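PDB 5LO9: cytochrome C from Marichromatium purpuratum 984, which probably oxidises thiosulfate to tetrathionate, or runs the reverse reduction, passing electrons along a row of covalently bound c-type hemes. Local coordinates for residues A[57-62]-A[158-163]; A[42-47]-A[132-137]; A[164-169]-A[453-458]. One frame throughout, in Å; residues are numbered along the deposited sequence.

Interaction 1: residues A[57-62]-A[158-163]. With HEC (heme c), chain C.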
loop_
_atom_site.group_PDB
_atom_site.type_symbol
_atom_site.label_atom_id
_atom_site.label_comp_id
_atom_site.label_asym_id
_atom_site.label_seq_id
_atom_site.Cartn_x
_atom_site.Cartn_y
_atom_site.Cartn_z
ATOM N N ALA A 57 -39.492 -9.283 42.014
ATOM C CA ALA A 57 -40.373 -8.695 41.016
ATOM C C ALA A 57 -40.920 -9.707 39.999
ATOM O O ALA A 57 -41.826 -9.370 39.218
ATOM C CB ALA A 57 -39.607 -7.588 40.291
ATOM N N GLY A 58 -40.386 -10.923 39.962
ATOM C CA GLY A 58 -40.803 -11.894 38.983
ATOM C C GLY A 58 -40.094 -11.833 37.661
ATOM O O GLY A 58 -40.477 -12.561 36.747
ATOM N N GLN A 59 -39.079 -10.998 37.520
ATOM C CA GLN A 59 -38.241 -11.051 36.328
ATOM C C GLN A 59 -37.286 -12.244 36.342
ATOM O O GLN A 59 -36.690 -12.561 35.304
ATOM C CB GLN A 59 -37.470 -9.775 36.236
ATOM C CG GLN A 59 -38.354 -8.594 36.273
ATOM C CD GLN A 59 -37.541 -7.341 36.316
ATOM O OE1 GLN A 59 -36.500 -7.281 36.983
ATOM N NE2 GLN A 59 -37.985 -6.344 35.605
ATOM N N ARG A 60 -37.094 -12.868 37.503
ATOM C CA ARG A 60 -36.314 -14.081 37.638
ATOM C C ARG A 60 -37.054 -15.031 38.555
ATOM O O ARG A 60 -37.674 -14.607 39.539
ATOM C CB ARG A 60 -34.946 -13.808 38.242
ATOM C CG ARG A 60 -33.961 -13.215 37.315
ATOM C CD ARG A 60 -32.659 -13.052 38.065
ATOM N NE ARG A 60 -31.901 -14.283 38.132
ATOM C CZ ARG A 60 -30.625 -14.332 38.491
ATOM N NH1 ARG A 60 -29.986 -13.201 38.790
ATOM N NH2 ARG A 60 -29.986 -15.498 38.536
ATOM N N SER A 61 -36.986 -16.318 38.235
ATOM C CA SER A 61 -37.661 -17.334 39.028
ATOM C C SER A 61 -36.782 -18.564 39.111
ATOM O O SER A 61 -36.247 -19.029 38.101
ATOM C CB SER A 61 -39.024 -17.683 38.424
ATOM O OG SER A 61 -39.752 -16.478 38.140
ATOM N N HIS A 62 -36.620 -19.071 40.320
ATOM C CA HIS A 62 -35.885 -20.274 40.503
ATOM C C HIS A 62 -36.521 -20.898 41.733
ATOM O O HIS A 62 -36.669 -20.219 42.756
ATOM C CB HIS A 62 -34.392 -20.093 40.720
ATOM C CG HIS A 62 -33.600 -21.357 40.557
ATOM N ND1 HIS A 62 -33.446 -22.278 41.570
ATOM C CD2 HIS A 62 -32.911 -21.848 39.501
ATOM C CE1 HIS A 62 -32.697 -23.280 41.148
ATOM N NE2 HIS A 62 -32.365 -23.047 39.892
ATOM N N ARG A 158 -38.001 -17.168 30.416
ATOM C CA ARG A 158 -38.064 -17.383 31.853
ATOM C C ARG A 158 -37.115 -16.459 32.624
ATOM O O ARG A 158 -36.966 -16.612 33.840
ATOM C CB ARG A 158 -37.740 -18.865 32.114
ATOM C CG ARG A 158 -38.726 -19.862 31.451
ATOM C CD ARG A 158 -38.186 -21.280 31.425
ATOM N NE ARG A 158 -39.284 -22.232 31.161
ATOM C CZ ARG A 158 -39.519 -22.916 30.022
ATOM N NH1 ARG A 158 -38.741 -22.825 28.931
ATOM N NH2 ARG A 158 -40.559 -23.737 29.978
ATOM N N ARG A 159 -36.425 -15.553 31.932
ATOM C CA ARG A 159 -35.687 -14.450 32.542
ATOM C C ARG A 159 -35.821 -13.229 31.653
ATOM O O ARG A 159 -35.693 -13.335 30.419
ATOM C CB ARG A 159 -34.190 -14.733 32.727
ATOM C CG ARG A 159 -33.461 -13.540 33.375
ATOM C CD ARG A 159 -32.115 -13.873 33.923
ATOM N NE ARG A 159 -31.415 -12.691 34.415
ATOM C CZ ARG A 159 -30.199 -12.720 34.974
ATOM N NH1 ARG A 159 -29.545 -13.868 35.121
ATOM N NH2 ARG A 159 -29.614 -11.595 35.377
ATOM N N HIS A 160 -36.085 -12.076 32.272
ATOM C CA HIS A 160 -36.244 -10.857 31.498
ATOM C C HIS A 160 -35.973 -9.670 32.416
ATOM O O HIS A 160 -35.456 -9.825 33.529
ATOM C CB HIS A 160 -37.626 -10.839 30.839
ATOM C CG HIS A 160 -38.742 -11.029 31.809
ATOM N ND1 HIS A 160 -39.490 -9.969 32.288
ATOM C CD2 HIS A 160 -39.212 -12.144 32.421
ATOM C CE1 HIS A 160 -40.379 -10.427 33.148
ATOM N NE2 HIS A 160 -40.228 -11.741 33.249
ATOM N N GLY A 161 -36.274 -8.472 31.922
ATOM C CA GLY A 161 -36.216 -7.254 32.707
ATOM C C GLY A 161 -34.941 -6.442 32.591
ATOM O O GLY A 161 -34.923 -5.284 33.032
ATOM N N GLU A 162 -33.904 -6.974 31.955
ATOM C CA GLU A 162 -32.653 -6.268 31.875
ATOM C C GLU A 162 -32.759 -5.104 30.881
ATOM O O GLU A 162 -33.632 -5.092 30.017
ATOM C CB GLU A 162 -31.544 -7.237 31.475
ATOM C CG GLU A 162 -31.457 -7.631 29.962
ATOM C CD GLU A 162 -32.454 -8.643 29.490
ATOM O OE1 GLU A 162 -33.214 -9.197 30.304
ATOM O OE2 GLU A 162 -32.438 -8.910 28.269
ATOM N N PRO A 163 -31.887 -4.106 31.002
ATOM C CA PRO A 163 -31.970 -2.932 30.127
ATOM C C PRO A 163 -31.969 -3.299 28.653
ATOM O O PRO A 163 -31.229 -4.173 28.217
ATOM C CB PRO A 163 -30.707 -2.143 30.485
ATOM C CG PRO A 163 -30.352 -2.586 31.879
ATOM C CD PRO A 163 -30.778 -4.006 31.971
HETATM FE FE HEC C . -28.726 -17.598 46.206
HETATM C CHA HEC C . -28.699 -17.078 42.755
HETATM C CHB HEC C . -27.993 -14.181 46.732
HETATM C CHC HEC C . -29.113 -18.042 49.668
HETATM C CHD HEC C . -29.209 -21.054 45.707
HETATM N NA HEC C . -28.398 -15.926 44.984
HETATM C C1A HEC C . -28.426 -15.928 43.635
HETATM C C2A HEC C . -28.171 -14.584 43.039
HETATM C C3A HEC C . -27.976 -13.748 44.222
HETATM C C4A HEC C . -28.126 -14.674 45.365
HETATM C CMA HEC C . -27.685 -12.290 44.211
HETATM C CAA HEC C . -28.110 -14.143 41.589
HETATM C CBA HEC C . -26.649 -14.218 41.186
HETATM C CGA HEC C . -26.278 -13.542 39.882
HETATM O O1A HEC C . -25.140 -13.790 39.415
HETATM O O2A HEC C . -27.067 -12.766 39.303
HETATM N NB HEC C . -28.565 -16.355 47.872
HETATM C C1B HEC C . -28.257 -15.055 47.869
HETATM C C2B HEC C . -28.228 -14.472 49.216
HETATM C C3B HEC C . -28.561 -15.599 50.091
HETATM C C4B HEC C . -28.760 -16.715 49.154
HETATM C CMB HEC C . -27.899 -13.066 49.567
HETATM C CAB HEC C . -28.707 -15.591 51.579
HETATM C CBB HEC C . -29.778 -14.574 51.944
HETATM N NC HEC C . -29.083 -19.240 47.442
HETATM C C1C HEC C . -29.222 -19.212 48.774
HETATM C C2C HEC C . -29.460 -20.551 49.345
HETATM C C3C HEC C . -29.469 -21.438 48.188
HETATM C C4C HEC C . -29.218 -20.514 47.066
HETATM C CMC HEC C . -29.632 -20.883 50.783
HETATM C CAC HEC C . -29.671 -22.923 48.106
HETATM C CBC HEC C . -30.912 -23.344 48.819
HETATM N ND HEC C . -28.928 -18.835 44.544
HETATM C C1D HEC C . -29.115 -20.158 44.559
HETATM C C2D HEC C . -29.212 -20.741 43.214
HETATM C C3D HEC C . -29.063 -19.597 42.330
HETATM C C4D HEC C . -28.906 -18.450 43.263
HETATM C CMD HEC C . -29.429 -22.170 42.842
HETATM C CAD HEC C . -29.156 -19.635 40.833
HETATM C CBD HEC C . -30.559 -19.094 40.549
HETATM C CGD HEC C . -30.870 -19.079 39.083
HETATM O O1D HEC C . -31.667 -18.212 38.620
HETATM O O2D HEC C . -30.324 -19.969 38.409
#

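Interaction 2: residues A[42-47]-A[132-137]. With HEC (heme c), chain D.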
loop_
_atom_site.group_PDB
_atom_site.type_symbol
_atom_site.label_atom_id
_atom_site.label_comp_id
_atom_site.label_asym_id
_atom_site.label_seq_id
_atom_site.Cartn_x
_atom_site.Cartn_y
_atom_site.Cartn_z
ATOM N N GLY A 42 -17.233 -10.809 44.982
ATOM C CA GLY A 42 -16.673 -9.774 44.153
ATOM C C GLY A 42 -17.614 -9.139 43.163
ATOM O O GLY A 42 -17.202 -8.195 42.468
ATOM N N LEU A 43 -18.851 -9.620 43.052
ATOM C CA LEU A 43 -19.791 -8.988 42.141
ATOM C C LEU A 43 -20.145 -7.602 42.661
ATOM O O LEU A 43 -20.140 -7.353 43.863
ATOM C CB LEU A 43 -21.045 -9.850 41.966
ATOM C CG LEU A 43 -20.993 -10.876 40.826
ATOM C CD1 LEU A 43 -19.838 -11.854 40.988
ATOM C CD2 LEU A 43 -22.297 -11.630 40.755
ATOM N N GLU A 44 -20.480 -6.706 41.748
ATOM C CA GLU A 44 -20.781 -5.341 42.143
ATOM C C GLU A 44 -21.993 -5.333 43.076
ATOM O O GLU A 44 -23.025 -5.938 42.749
ATOM C CB GLU A 44 -21.050 -4.501 40.902
ATOM C CG GLU A 44 -19.812 -4.058 40.158
ATOM C CD GLU A 44 -19.132 -2.813 40.714
ATOM O OE1 GLU A 44 -19.597 -2.226 41.730
ATOM O OE2 GLU A 44 -18.112 -2.433 40.101
ATOM N N PRO A 45 -21.911 -4.693 44.242
ATOM C CA PRO A 45 -23.064 -4.705 45.169
ATOM C C PRO A 45 -24.372 -4.241 44.558
ATOM O O PRO A 45 -25.413 -4.850 44.840
ATOM C CB PRO A 45 -22.616 -3.765 46.303
ATOM C CG PRO A 45 -21.169 -3.863 46.279
ATOM C CD PRO A 45 -20.781 -3.967 44.819
ATOM N N ALA A 46 -24.358 -3.211 43.711
ATOM C CA ALA A 46 -25.609 -2.800 43.081
ATOM C C ALA A 46 -26.191 -3.907 42.227
ATOM O O ALA A 46 -27.421 -4.003 42.096
ATOM C CB ALA A 46 -25.431 -1.587 42.189
ATOM N N TYR A 47 -25.328 -4.709 41.589
ATOM C CA TYR A 47 -25.824 -5.773 40.729
ATOM C C TYR A 47 -26.488 -6.847 41.572
ATOM O O TYR A 47 -27.619 -7.264 41.283
ATOM C CB TYR A 47 -24.703 -6.356 39.880
ATOM C CG TYR A 47 -25.163 -7.544 39.071
ATOM C CD1 TYR A 47 -25.861 -7.381 37.870
ATOM C CD2 TYR A 47 -24.935 -8.842 39.525
ATOM C CE1 TYR A 47 -26.309 -8.503 37.123
ATOM C CE2 TYR A 47 -25.391 -9.932 38.818
ATOM C CZ TYR A 47 -26.082 -9.762 37.635
ATOM O OH TYR A 47 -26.513 -10.890 36.994
ATOM N N ALA A 132 -17.944 -5.312 33.683
ATOM C CA ALA A 132 -17.803 -3.936 33.240
ATOM C C ALA A 132 -18.724 -3.056 34.074
ATOM O O ALA A 132 -19.735 -2.527 33.622
ATOM C CB ALA A 132 -18.119 -3.797 31.752
ATOM N N GLY A 133 -18.368 -2.864 35.322
ATOM C CA GLY A 133 -19.197 -2.054 36.188
ATOM C C GLY A 133 -20.451 -2.760 36.663
ATOM O O GLY A 133 -20.605 -3.980 36.553
ATOM N N ALA A 134 -21.364 -1.961 37.218
ATOM C CA ALA A 134 -22.540 -2.525 37.889
ATOM C C ALA A 134 -23.554 -3.096 36.902
ATOM O O ALA A 134 -24.111 -4.174 37.142
ATOM C CB ALA A 134 -23.209 -1.473 38.737
ATOM N N VAL A 135 -23.764 -2.412 35.766
ATOM C CA VAL A 135 -24.688 -2.893 34.743
ATOM C C VAL A 135 -24.286 -4.249 34.214
ATOM O O VAL A 135 -25.139 -5.089 33.920
ATOM C CB VAL A 135 -24.748 -1.916 33.563
ATOM C CG1 VAL A 135 -25.618 -2.479 32.457
ATOM C CG2 VAL A 135 -25.264 -0.636 33.972
ATOM N N PHE A 136 -23.001 -4.474 34.020
ATOM C CA PHE A 136 -22.559 -5.600 33.205
ATOM C C PHE A 136 -21.786 -6.583 34.068
ATOM O O PHE A 136 -20.613 -6.338 34.385
ATOM C CB PHE A 136 -21.727 -5.091 32.031
ATOM C CG PHE A 136 -22.513 -4.246 31.062
ATOM C CD1 PHE A 136 -23.396 -4.823 30.154
ATOM C CD2 PHE A 136 -22.371 -2.878 31.050
ATOM C CE1 PHE A 136 -24.136 -4.032 29.242
ATOM C CE2 PHE A 136 -23.107 -2.077 30.150
ATOM C CZ PHE A 136 -23.988 -2.652 29.251
ATOM N N PRO A 137 -22.392 -7.695 34.477
ATOM C CA PRO A 137 -21.781 -8.556 35.488
ATOM C C PRO A 137 -20.689 -9.417 34.890
ATOM O O PRO A 137 -20.662 -9.643 33.666
ATOM C CB PRO A 137 -22.955 -9.436 35.962
ATOM C CG PRO A 137 -23.768 -9.584 34.755
ATOM C CD PRO A 137 -23.704 -8.211 34.062
HETATM FE FE HEC D . -24.546 -10.766 28.691
HETATM C CHA HEC D . -25.871 -10.708 31.914
HETATM C CHB HEC D . -23.941 -14.202 29.015
HETATM C CHC HEC D . -23.083 -10.818 25.524
HETATM C CHD HEC D . -25.410 -7.419 28.262
HETATM N NA HEC D . -24.846 -12.178 30.200
HETATM C C1A HEC D . -25.377 -11.960 31.396
HETATM C C2A HEC D . -25.478 -13.168 32.234
HETATM C C3A HEC D . -24.924 -14.214 31.370
HETATM C C4A HEC D . -24.560 -13.482 30.127
HETATM C CMA HEC D . -24.774 -15.670 31.713
HETATM C CAA HEC D . -26.012 -13.337 33.634
HETATM C CBA HEC D . -24.875 -13.165 34.629
HETATM C CGA HEC D . -25.352 -13.403 36.044
HETATM O O1A HEC D . -24.593 -13.098 36.988
HETATM O O2A HEC D . -26.489 -13.901 36.213
HETATM N NB HEC D . -23.672 -12.237 27.495
HETATM C C1B HEC D . -23.518 -13.529 27.791
HETATM C C2B HEC D . -22.850 -14.298 26.708
HETATM C C3B HEC D . -22.616 -13.287 25.671
HETATM C C4B HEC D . -23.167 -12.061 26.271
HETATM C CMB HEC D . -22.524 -15.765 26.702
HETATM C CAB HEC D . -21.956 -13.417 24.328
HETATM C CBB HEC D . -22.646 -14.478 23.520
HETATM N NC HEC D . -24.280 -9.373 27.171
HETATM C C1C HEC D . -23.664 -9.570 26.012
HETATM C C2C HEC D . -23.623 -8.368 25.156
HETATM C C3C HEC D . -24.328 -7.349 25.946
HETATM C C4C HEC D . -24.689 -8.103 27.176
HETATM C CMC HEC D . -23.010 -8.285 23.793
HETATM C CAC HEC D . -24.588 -5.884 25.680
HETATM C CBC HEC D . -25.008 -5.466 24.299
HETATM N ND HEC D . -25.467 -9.326 29.868
HETATM C C1D HEC D . -25.742 -8.079 29.523
HETATM C C2D HEC D . -26.417 -7.318 30.592
HETATM C C3D HEC D . -26.557 -8.259 31.678
HETATM C C4D HEC D . -25.925 -9.484 31.113
HETATM C CMD HEC D . -26.874 -5.914 30.558
HETATM C CAD HEC D . -27.188 -8.008 33.026
HETATM C CBD HEC D . -28.659 -8.445 33.046
HETATM C CGD HEC D . -29.380 -7.946 34.282
HETATM O O1D HEC D . -30.149 -8.764 34.824
HETATM O O2D HEC D . -29.180 -6.779 34.717
#

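Interaction 3: residues A[164-169]-A[453-458]. With HEC (heme c), chain D.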
loop_
_atom_site.group_PDB
_atom_site.type_symbol
_atom_site.label_atom_id
_atom_site.label_comp_id
_atom_site.label_asym_id
_atom_site.label_seq_id
_atom_site.Cartn_x
_atom_site.Cartn_y
_atom_site.Cartn_z
ATOM N N MET A 164 -32.807 -2.611 27.889
ATOM C CA MET A 164 -32.842 -2.674 26.423
ATOM C C MET A 164 -32.996 -4.089 25.901
ATOM O O MET A 164 -32.722 -4.344 24.719
ATOM C CB MET A 164 -31.602 -2.028 25.806
ATOM C CG MET A 164 -31.301 -0.639 26.337
ATOM S SD MET A 164 -29.800 0.148 25.642
ATOM C CE MET A 164 -30.433 0.896 24.116
ATOM N N ALA A 165 -33.418 -5.013 26.768
ATOM C CA ALA A 165 -33.661 -6.404 26.391
ATOM C C ALA A 165 -32.402 -7.060 25.827
ATOM O O ALA A 165 -32.467 -8.014 25.039
ATOM C CB ALA A 165 -34.797 -6.481 25.373
ATOM N N LEU A 166 -31.242 -6.603 26.288
ATOM C CA LEU A 166 -30.004 -6.931 25.594
ATOM C C LEU A 166 -29.741 -8.437 25.606
ATOM O O LEU A 166 -29.336 -9.009 24.578
ATOM C CB LEU A 166 -28.847 -6.144 26.221
ATOM C CG LEU A 166 -28.878 -4.613 26.074
ATOM C CD1 LEU A 166 -27.685 -4.000 26.786
ATOM C CD2 LEU A 166 -28.911 -4.184 24.620
ATOM N N MET A 167 -29.952 -9.093 26.758
ATOM C CA MET A 167 -29.619 -10.502 26.869
ATOM C C MET A 167 -30.701 -11.385 26.312
ATOM O O MET A 167 -30.434 -12.540 25.991
ATOM C CB MET A 167 -29.354 -10.930 28.310
ATOM C CG MET A 167 -27.921 -10.650 28.800
ATOM S SD MET A 167 -26.631 -11.295 27.730
ATOM C CE MET A 167 -26.899 -13.044 27.794
ATOM N N GLY A 168 -31.915 -10.884 26.160
ATOM C CA GLY A 168 -32.868 -11.658 25.399
ATOM C C GLY A 168 -32.458 -11.728 23.954
ATOM O O GLY A 168 -32.504 -12.790 23.336
ATOM N N ALA A 169 -31.986 -10.606 23.422
ATOM C CA ALA A 169 -31.513 -10.596 22.051
ATOM C C ALA A 169 -30.267 -11.467 21.895
ATOM O O ALA A 169 -30.134 -12.213 20.924
ATOM C CB ALA A 169 -31.243 -9.160 21.623
ATOM N N LEU A 453 -25.854 -3.280 20.050
ATOM C CA LEU A 453 -26.753 -4.384 19.738
ATOM C C LEU A 453 -28.070 -3.815 19.249
ATOM O O LEU A 453 -28.638 -2.914 19.872
ATOM C CB LEU A 453 -26.973 -5.266 20.965
ATOM C CG LEU A 453 -27.758 -6.555 20.807
ATOM C CD1 LEU A 453 -27.247 -7.389 19.648
ATOM C CD2 LEU A 453 -27.720 -7.339 22.149
ATOM N N ASP A 454 -28.554 -4.350 18.139
ATOM C CA ASP A 454 -29.656 -3.712 17.437
ATOM C C ASP A 454 -31.020 -4.089 18.014
ATOM O O ASP A 454 -31.939 -4.411 17.257
ATOM C CB ASP A 454 -29.628 -4.010 15.924
ATOM C CG ASP A 454 -29.652 -5.483 15.593
ATOM O OD1 ASP A 454 -29.431 -6.349 16.460
ATOM O OD2 ASP A 454 -29.953 -5.761 14.428
ATOM N N THR A 455 -31.187 -4.042 19.334
ATOM C CA THR A 455 -32.540 -4.058 19.877
ATOM C C THR A 455 -33.259 -2.753 19.588
ATOM O O THR A 455 -34.500 -2.715 19.537
ATOM C CB THR A 455 -32.524 -4.250 21.376
ATOM O OG1 THR A 455 -31.861 -3.130 21.954
ATOM C CG2 THR A 455 -31.809 -5.521 21.752
ATOM N N VAL A 456 -32.487 -1.706 19.344
ATOM C CA VAL A 456 -32.973 -0.369 19.039
ATOM C C VAL A 456 -32.251 0.114 17.795
ATOM O O VAL A 456 -31.027 -0.007 17.702
ATOM C CB VAL A 456 -32.701 0.596 20.214
ATOM C CG1 VAL A 456 -33.265 1.959 19.909
ATOM C CG2 VAL A 456 -33.260 0.019 21.526
ATOM N N ARG A 457 -32.980 0.729 16.874
ATOM C CA ARG A 457 -32.321 1.377 15.746
ATOM C C ARG A 457 -32.979 2.723 15.493
ATOM O O ARG A 457 -34.161 2.784 15.153
ATOM C CB ARG A 457 -32.358 0.488 14.500
ATOM C CG ARG A 457 -31.146 -0.499 14.393
ATOM C CD ARG A 457 -29.818 0.216 14.152
ATOM N NE ARG A 457 -28.604 -0.603 14.225
ATOM C CZ ARG A 457 -27.869 -0.792 15.322
ATOM N NH1 ARG A 457 -28.219 -0.248 16.479
ATOM N NH2 ARG A 457 -26.759 -1.522 15.259
ATOM N N LEU A 458 -32.199 3.790 15.657
ATOM C CA LEU A 458 -32.703 5.146 15.544
ATOM C C LEU A 458 -33.051 5.516 14.116
ATOM O O LEU A 458 -32.487 4.996 13.156
ATOM C CB LEU A 458 -31.683 6.131 16.063
ATOM C CG LEU A 458 -31.101 5.819 17.448
ATOM C CD1 LEU A 458 -30.170 6.920 17.901
ATOM C CD2 LEU A 458 -32.176 5.712 18.448
HETATM FE FE HEC D . -24.546 -10.766 28.691
HETATM C CHA HEC D . -25.871 -10.708 31.914
HETATM C CHB HEC D . -23.941 -14.202 29.015
HETATM C CHC HEC D . -23.083 -10.818 25.524
HETATM C CHD HEC D . -25.410 -7.419 28.262
HETATM N NA HEC D . -24.846 -12.178 30.200
HETATM C C1A HEC D . -25.377 -11.960 31.396
HETATM C C2A HEC D . -25.478 -13.168 32.234
HETATM C C3A HEC D . -24.924 -14.214 31.370
HETATM C C4A HEC D . -24.560 -13.482 30.127
HETATM C CMA HEC D . -24.774 -15.670 31.713
HETATM C CAA HEC D . -26.012 -13.337 33.634
HETATM C CBA HEC D . -24.875 -13.165 34.629
HETATM C CGA HEC D . -25.352 -13.403 36.044
HETATM O O1A HEC D . -24.593 -13.098 36.988
HETATM O O2A HEC D . -26.489 -13.901 36.213
HETATM N NB HEC D . -23.672 -12.237 27.495
HETATM C C1B HEC D . -23.518 -13.529 27.791
HETATM C C2B HEC D . -22.850 -14.298 26.708
HETATM C C3B HEC D . -22.616 -13.287 25.671
HETATM C C4B HEC D . -23.167 -12.061 26.271
HETATM C CMB HEC D . -22.524 -15.765 26.702
HETATM C CAB HEC D . -21.956 -13.417 24.328
HETATM C CBB HEC D . -22.646 -14.478 23.520
HETATM N NC HEC D . -24.280 -9.373 27.171
HETATM C C1C HEC D . -23.664 -9.570 26.012
HETATM C C2C HEC D . -23.623 -8.368 25.156
HETATM C C3C HEC D . -24.328 -7.349 25.946
HETATM C C4C HEC D . -24.689 -8.103 27.176
HETATM C CMC HEC D . -23.010 -8.285 23.793
HETATM C CAC HEC D . -24.588 -5.884 25.680
HETATM C CBC HEC D . -25.008 -5.466 24.299
HETATM N ND HEC D . -25.467 -9.326 29.868
HETATM C C1D HEC D . -25.742 -8.079 29.523
HETATM C C2D HEC D . -26.417 -7.318 30.592
HETATM C C3D HEC D . -26.557 -8.259 31.678
HETATM C C4D HEC D . -25.925 -9.484 31.113
HETATM C CMD HEC D . -26.874 -5.914 30.558
HETATM C CAD HEC D . -27.188 -8.008 33.026
HETATM C CBD HEC D . -28.659 -8.445 33.046
HETATM C CGD HEC D . -29.380 -7.946 34.282
HETATM O O1D HEC D . -30.149 -8.764 34.824
HETATM O O2D HEC D . -29.180 -6.779 34.717
#

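Interaction 1: residues A[57-62]-A[158-163]
Two arginines, Arg60 and Arg159, lie side by side and point the same way, one from each of two cytochrome c domains. Their guanidinium groups stack flat, centres 3.9 Å apart and planes within 9°, with NH1 of Arg159 sitting 3.6 Å from CZ of Arg60, over the middle of that group. The two chains get there differently: Arg159 runs extended from CG to NE with CG anti to its backbone N, whereas Arg60 is bent at chi3 (81°). Like charges in such a stack should repel, and the heme propionates probably offset this. Arg60 grips both propionates of its heme, NH1 donating to O2A at 3.0 Å and NH2 to O1D at 3.2 Å, while Arg159 NH2 bonds a propionate of the second heme. Gln51 and Gln150 provide matching acceptors, for Arg60 NH1 and Arg159 NH1 respectively.

This buried part is the tight one. Toward solvent the contact stays broad but is more open, made by the side chain of Gln59, the exposed His160 and one backbone bond. There, N of His160 donates to O of Gln59 at 3.1 Å, nearly straight (162°), and the imidazole of His160 lies with one face over CA of Gln59, 4.0 Å from the ring centroid. The amide of Gln59 reaches over Gly161, where NE2 is 3.5 Å from CA and a side chain on Gly161 would clash; its OE1 turns to Arg54.

Gly58, at positive phi, ends helix 45-57 with a Schellman motif, and the 158-163 loop follows helix 144-156. Each arginine touches both helices, so the pair is wedged between the heme-flanking helices of two domains.

Interaction 2: residues A[42-47]-A[132-137]
Tyr47, in the first turn of helix 45-57, spans this contact from backbone to heme. Its CG is anti to the backbone N (chi1 175°), which swings the ring across the 132-137 loop. CB starts the path 3.6 Å from the carbonyl O of Ala134, and CD1 stays near the same oxygen at 3.7 Å. Farther out the ring passes from the carbonyl to the proline: CE1 meets CG of Pro137 at 3.6 Å, and CZ lies as near to CB of Pro137. That CB stands over the ring face, 3.7 Å from the centroid and 16° off the normal, a CH-pi contact. At the tip, OH hydrogen-bonds a propionate oxygen of the first heme, and it also lies 2.9 Å from O1A of the second heme.

The outer half of the contact is plain packing. Methyl CB of Ala46 meets CB of Ala134 at 4.1 Å, and the CG of Glu44, at the N-cap position of the helix, rests against the carbonyl of Gly133. On its other side Pro137 lays CD against the propionate arm of the second heme, while its O accepts from ND1 of the axial ligand His125.

No hydrogen bond joins the two segments; the contact is van der Waals packing, partly against backbone carbonyls, with a polar tip. Pro137 covers one face of the ring, and this packing is likely to help keep the hydroxyl between the propionates of two neighbouring hemes.

Interaction 3: residues A[164-169]-A[453-458]
Leu453 pushes its CD2 methyl up against helix 166-171, 3.4 Å from the carbonyl O of Leu166 and 4.0 Å from CB of Ala169. That helix carries the axial methionine of a c-type cytochrome domain: SD of Met167 binds the heme iron at 2.4 Å, across from His125. Leu166 and Leu453 also frame the heme rim together, CD1 of Leu166 lying 3.8 Å from CAC and CB of Leu453 close to CBC. The 453-458 loop, just beyond Met450, the axial ligand of another heme, thus packs one cytochrome domain on the methionine side of its neighbour.

Thr455 supplies the polar link. Its OG1 takes the crowded position between the backbone N and the carbonyl carbon (chi1 63°) and donates to O of Met164 at 3.1 Å, in the plane of that carbonyl. Its CG2 lies 3.7 Å from CB of Ala169. An alanine here would lose both OG1 and CG2 and so would probably give up this bond along with the packing on Ala169. Met164 bends at chi3 and reaches across Val456 at about a right angle, its terminal CE 3.9 Å from CG2.

How the interactions relate
Interactions 1 and 2 join the same two cytochrome c domains, while interaction 3 ties the second of them to the domain with the His406 heme. All three are partly buried; interaction 1 lies farthest from the centre of the chain and has the most exposed residues, while interaction 3 lies nearest the centre and has one. Interaction 1 is the most polar, a stack of two arginines hydrogen-bonded to propionates; interaction 2 is mostly apolar with one hydroxyl at the propionates; interaction 3 is aliphatic, with a single hydrogen bond, beside the methionine ligand. Arg159 packs against the hydroxyl of Tyr47, and Glu162 probably accepts a hydrogen bond from Gly168. Interactions 2 and 3 do not touch but border one heme.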